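PDB 4N3O: D-glycero-alpha-D-manno-heptose 7-phosphate kinase from Campylobacter jejuni subsp. jejuni, which catalyses the ATP-dependent phosphorylation of D-glycero-alpha-D-manno-heptose 7-phosphate at C-1, the first step towards GDP-heptose for capsule polysaccharide. Local coordinates for residues T47-R51 against A129-W133. Sequence-based numbering, arbitrary orientation. Where two conformers were deposited one is given.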
loop_
_atom_site.group_PDB
_atom_site.type_symbol
_atom_site.label_atom_id
_atom_site.label_comp_id
_atom_site.label_asym_id
_atom_site.label_seq_id
_atom_site.Cartn_x
_atom_site.Cartn_y
_atom_site.Cartn_z
ATOM N N THR A 47 -3.244 -0.912 -19.344
ATOM C CA THR A 47 -3.040 0.247 -20.196
ATOM C C THR A 47 -3.657 -0.092 -21.567
ATOM O O THR A 47 -3.362 -1.146 -22.153
ATOM C CB THR A 47 -1.565 0.601 -20.368
ATOM O OG1 THR A 47 -1.087 1.199 -19.169
ATOM C CG2 THR A 47 -1.392 1.592 -21.461
ATOM N N LEU A 48 -4.500 0.799 -22.075
ATOM C CA LEU A 48 -5.126 0.588 -23.380
ATOM C C LEU A 48 -4.754 1.757 -24.268
ATOM O O LEU A 48 -5.100 2.904 -23.958
ATOM C CB LEU A 48 -6.644 0.479 -23.242
ATOM C CG LEU A 48 -7.470 0.044 -24.465
ATOM C CD1 LEU A 48 -8.910 -0.187 -24.045
ATOM C CD2 LEU A 48 -7.416 1.059 -25.591
ATOM N N ILE A 49 -4.049 1.469 -25.365
ATOM C CA ILE A 49 -3.611 2.519 -26.292
ATOM C C ILE A 49 -4.248 2.396 -27.671
ATOM O O ILE A 49 -4.086 1.386 -28.362
ATOM C CB ILE A 49 -2.074 2.525 -26.489
ATOM C CG1 ILE A 49 -1.347 2.491 -25.140
ATOM C CG2 ILE A 49 -1.633 3.761 -27.270
ATOM C CD1 ILE A 49 0.144 2.307 -25.279
ATOM N N LYS A 50 -4.956 3.448 -28.065
ATOM C CA LYS A 50 -5.569 3.506 -29.379
ATOM C C LYS A 50 -4.473 3.579 -30.432
ATOM O O LYS A 50 -3.470 4.279 -30.254
ATOM C CB LYS A 50 -6.482 4.729 -29.505
ATOM C CG LYS A 50 -7.106 4.867 -30.895
ATOM C CD LYS A 50 -8.074 6.039 -31.004
ATOM C CE LYS A 50 -8.656 6.129 -32.414
ATOM N NZ LYS A 50 -9.711 7.167 -32.524
ATOM N N ARG A 51 -4.662 2.836 -31.514
ATOM C CA ARG A 51 -3.711 2.828 -32.629
ATOM C C ARG A 51 -4.490 2.809 -33.951
ATOM O O ARG A 51 -5.543 2.186 -34.044
ATOM C CB ARG A 51 -2.720 1.663 -32.494
ATOM C CG ARG A 51 -3.357 0.310 -32.263
ATOM C CD ARG A 51 -2.340 -0.750 -31.847
ATOM N NE ARG A 51 -1.445 -1.143 -32.932
ATOM C CZ ARG A 51 -0.209 -0.686 -33.132
ATOM N NH1 ARG A 51 0.346 0.193 -32.309
ATOM N NH2 ARG A 51 0.484 -1.133 -34.169
ATOM N N ALA A 129 -11.387 -0.249 -18.833
ATOM C CA ALA A 129 -10.538 0.449 -19.775
ATOM C C ALA A 129 -11.328 0.773 -21.054
ATOM O O ALA A 129 -11.266 1.885 -21.567
ATOM C CB ALA A 129 -9.326 -0.399 -20.097
ATOM N N PHE A 130 -12.075 -0.208 -21.552
ATOM C CA PHE A 130 -12.901 -0.014 -22.752
ATOM C C PHE A 130 -14.024 0.987 -22.511
ATOM O O PHE A 130 -14.312 1.818 -23.360
ATOM C CB PHE A 130 -13.505 -1.353 -23.228
ATOM C CG PHE A 130 -12.538 -2.227 -23.960
ATOM C CD1 PHE A 130 -12.160 -1.911 -25.256
ATOM C CD2 PHE A 130 -12.034 -3.369 -23.382
ATOM C CE1 PHE A 130 -11.266 -2.700 -25.943
ATOM C CE2 PHE A 130 -11.146 -4.173 -24.066
ATOM C CZ PHE A 130 -10.760 -3.840 -25.350
ATOM N N ALA A 131 -14.664 0.893 -21.351
ATOM C CA ALA A 131 -15.755 1.789 -21.000
ATOM C C ALA A 131 -15.325 3.264 -20.969
ATOM O O ALA A 131 -16.032 4.131 -21.479
ATOM C CB ALA A 131 -16.349 1.382 -19.659
ATOM N N GLU A 132 -14.164 3.507 -20.372
ATOM C CA GLU A 132 -13.579 4.840 -20.247
ATOM C C GLU A 132 -13.160 5.390 -21.607
ATOM O O GLU A 132 -13.374 6.562 -21.923
ATOM C CB GLU A 132 -12.331 4.742 -19.371
ATOM C CG GLU A 132 -11.595 6.047 -19.118
ATOM C CD GLU A 132 -12.286 6.924 -18.099
ATOM O OE1 GLU A 132 -13.533 6.909 -18.046
ATOM O OE2 GLU A 132 -11.576 7.630 -17.357
ATOM N N TRP A 133 -12.551 4.517 -22.397
ATOM C CA TRP A 133 -12.047 4.869 -23.699
ATOM C C TRP A 133 -13.182 5.183 -24.685
ATOM O O TRP A 133 -13.136 6.177 -25.417
ATOM C CB TRP A 133 -11.194 3.729 -24.249
ATOM C CG TRP A 133 -10.770 3.956 -25.657
ATOM C CD1 TRP A 133 -10.378 5.141 -26.205
ATOM C CD2 TRP A 133 -10.610 2.965 -26.680
ATOM N NE1 TRP A 133 -10.034 4.960 -27.525
ATOM C CE2 TRP A 133 -10.161 3.633 -27.841
ATOM C CE3 TRP A 133 -10.816 1.583 -26.735
ATOM C CZ2 TRP A 133 -9.915 2.967 -29.043
ATOM C CZ3 TRP A 133 -10.566 0.922 -27.928
ATOM C CH2 TRP A 133 -10.119 1.618 -29.068
#
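The end of strand 42-50 runs past the last turn of helix 118-134; the axes of 47-50 and 129-133 approach to 9.4 Å, with 41° between their N-to-C directions, and the backbones come closest at Leu48 and Ala129, whose CA atoms are 6.5 Å apart. Alanine suits that point, since its lone methyl lets the helix approach: Leu48 CD1 sits 4.0 Å from Ala129 CB. Leu48 CD1 also lies over the face of the Phe130 ring, 4.0 Å from its centroid, while Leu48 CD2 makes a second CH-pi contact, 3.9 Å from the centroid of the six-membered ring of Trp133. A branched leucine can thus serve two aromatic rings at once, each offering a broad, flat face to one methyl. The long indole reaches on to the aliphatic part of Lys50, whose CG lies 3.9 Å from Trp133 CZ2, but whose extended chain carries the amine away. Phe102 of the adjoining strand 102-108 meets Phe130 edge-to-face. With no hydrogen bond between the segments, this helix-on-sheet packing in the GHMP kinase N-terminal region rests on short-ranged, loosely directional apolar and CH-pi contacts.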